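Local coordinates for purine phosphoribosyltransferase (Pyrococcus horikoshii, PDB 1VDM), which probably transfers phosphoribosyl groups to or from purine bases, as a glycosyltransferase of the type I phosphoribosyltransferase family, at residues Y5-W8 and W9-D12. Sequence-based numbering, arbitrary orientation.
Sequences YLTW and WQVD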
loop_
_atom_site.group_PDB
_atom_site.type_symbol
_atom_site.label_atom_id
_atom_site.label_comp_id
_atom_site.label_asym_id
_atom_site.label_seq_id
_atom_site.Cartn_x
_atom_site.Cartn_y
_atom_site.Cartn_z
ATOM N N TYR G 5 -28.364 -22.464 13.759
ATOM C CA TYR G 5 -27.617 -21.510 12.934
ATOM C C TYR G 5 -26.111 -21.737 12.994
ATOM O O TYR G 5 -25.432 -21.217 13.873
ATOM C CB TYR G 5 -27.917 -20.063 13.358
ATOM C CG TYR G 5 -29.361 -19.682 13.217
ATOM C CD1 TYR G 5 -30.301 -20.072 14.176
ATOM C CD2 TYR G 5 -29.805 -18.972 12.102
ATOM C CE1 TYR G 5 -31.650 -19.766 14.026
ATOM C CE2 TYR G 5 -31.153 -18.661 11.939
ATOM C CZ TYR G 5 -32.069 -19.063 12.904
ATOM O OH TYR G 5 -33.401 -18.787 12.736
ATOM N N LEU G 6 -25.602 -22.509 12.048
ATOM C CA LEU G 6 -24.177 -22.814 11.923
ATOM C C LEU G 6 -23.359 -21.594 11.481
ATOM O O LEU G 6 -23.624 -20.972 10.460
ATOM C CB LEU G 6 -24.019 -23.944 10.905
ATOM C CG LEU G 6 -24.252 -25.326 11.522
ATOM C CD1 LEU G 6 -23.787 -26.459 10.605
ATOM C CD2 LEU G 6 -23.514 -25.516 12.846
ATOM N N THR G 7 -22.318 -21.227 12.237
ATOM C CA THR G 7 -21.435 -20.106 11.861
ATOM C C THR G 7 -20.446 -20.548 10.781
ATOM O O THR G 7 -20.284 -21.744 10.530
ATOM C CB THR G 7 -20.581 -19.614 13.031
ATOM O OG1 THR G 7 -19.603 -20.609 13.350
ATOM C CG2 THR G 7 -21.430 -19.327 14.231
ATOM N N TRP G 8 -19.786 -19.586 10.139
ATOM C CA TRP G 8 -18.796 -19.929 9.109
ATOM C C TRP G 8 -17.592 -20.628 9.748
ATOM O O TRP G 8 -17.007 -21.515 9.141
ATOM C CB TRP G 8 -18.321 -18.684 8.341
ATOM C CG TRP G 8 -19.176 -18.306 7.174
ATOM C CD1 TRP G 8 -19.961 -17.193 7.063
ATOM C CD2 TRP G 8 -19.342 -19.036 5.953
ATOM N NE1 TRP G 8 -20.607 -17.186 5.853
ATOM C CE2 TRP G 8 -20.248 -18.303 5.150
ATOM C CE3 TRP G 8 -18.819 -20.236 5.458
ATOM C CZ2 TRP G 8 -20.644 -18.731 3.880
ATOM C CZ3 TRP G 8 -19.213 -20.665 4.193
ATOM C CH2 TRP G 8 -20.120 -19.911 3.418
ATOM N N TRP G 9 -17.234 -20.231 10.970
ATOM C CA TRP G 9 -16.104 -20.859 11.644
ATOM C C TRP G 9 -16.472 -22.316 11.949
ATOM O O TRP G 9 -15.607 -23.205 11.882
ATOM C CB TRP G 9 -15.731 -20.118 12.937
ATOM C CG TRP G 9 -14.446 -20.594 13.622
ATOM C CD1 TRP G 9 -14.199 -20.591 14.964
ATOM C CD2 TRP G 9 -13.253 -21.126 13.001
ATOM N NE1 TRP G 9 -12.942 -21.090 15.223
ATOM C CE2 TRP G 9 -12.341 -21.428 14.039
ATOM C CE3 TRP G 9 -12.872 -21.379 11.673
ATOM C CZ2 TRP G 9 -11.072 -21.971 13.796
ATOM C CZ3 TRP G 9 -11.619 -21.920 11.431
ATOM C CH2 TRP G 9 -10.730 -22.212 12.493
ATOM N N GLN G 10 -17.749 -22.559 12.268
ATOM C CA GLN G 10 -18.205 -23.915 12.527
ATOM C C GLN G 10 -18.092 -24.716 11.244
ATOM O O GLN G 10 -17.710 -25.884 11.269
ATOM C CB GLN G 10 -19.661 -23.943 13.020
ATOM C CG GLN G 10 -19.835 -23.600 14.497
ATOM C CD GLN G 10 -21.287 -23.620 14.935
ATOM O OE1 GLN G 10 -22.119 -22.893 14.387
ATOM N NE2 GLN G 10 -21.600 -24.454 15.933
ATOM N N VAL G 11 -18.412 -24.098 10.114
ATOM C CA VAL G 11 -18.321 -24.813 8.849
ATOM C C VAL G 11 -16.862 -25.040 8.425
ATOM O O VAL G 11 -16.527 -26.090 7.870
ATOM C CB VAL G 11 -19.100 -24.072 7.725
ATOM C CG1 VAL G 11 -18.849 -24.737 6.380
ATOM C CG2 VAL G 11 -20.590 -24.104 8.035
ATOM N N ASP G 12 -15.990 -24.068 8.690
ATOM C CA ASP G 12 -14.581 -24.220 8.335
ATOM C C ASP G 12 -13.942 -25.342 9.161
ATOM O O ASP G 12 -13.293 -26.232 8.612
ATOM C CB ASP G 12 -13.809 -22.907 8.540
ATOM C CG ASP G 12 -13.649 -22.109 7.249
ATOM O OD1 ASP G 12 -13.590 -22.720 6.160
ATOM O OD2 ASP G 12 -13.561 -20.868 7.326
#
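T7 and Q10 grip each other twice, in a capping box that starts helix 8-23. T7 OG1 accepts from Q10 N at 2.9 Å, and in return Q10 OE1 takes the T7 backbone N-H at 2.7 Å. That second bond is nearly straight, 165° at the hydrogen, and the donor lies in the carbonyl plane of the Q10 amide, on a lone pair. T7 is the N-cap: its OG1 sits between its own N and C (chi1 70°), which brings the hydroxyl round to the first turn. Q10 reaches back with its chain extended from CA to CD (chi2 179°), crossing the T7 side chain at about a right angle, with CG 3.2 Å from T7 OG1. The end of this glutamine also meets L6, whose methyl CD2 lies 3.6 Å from Q10 CD. With Q10 cut back to an alanine, T7 N is likely to lose its acceptor and L6 CD2 the amide it packs on, leaving the chain ahead of the helix held less firmly.

Next come the first helical bonds, V11 N to T7 O at 3.0 Å and D12 N to W8 O at 2.8 Å. V11 places CG2 3.4 Å from T7 O, while its CB lies obliquely by the W8 ring, 4.5 Å from CE3. The buried carboxylate of D12 has two partners, OD1 forming a salt bridge with R43 of helix 38-47 and OD2 accepting from W9 NE1 of a second subunit.

The turn thus joins strand 3-5 to helix 8-23 at a subunit interface, where W8 and W9 meet tryptophan rings of neighbouring subunits. On the strand side, L6 is tied by backbone hydrogen bonding to V141 and rests on I140, both of strand 139-141, which runs parallel to strand 3-5.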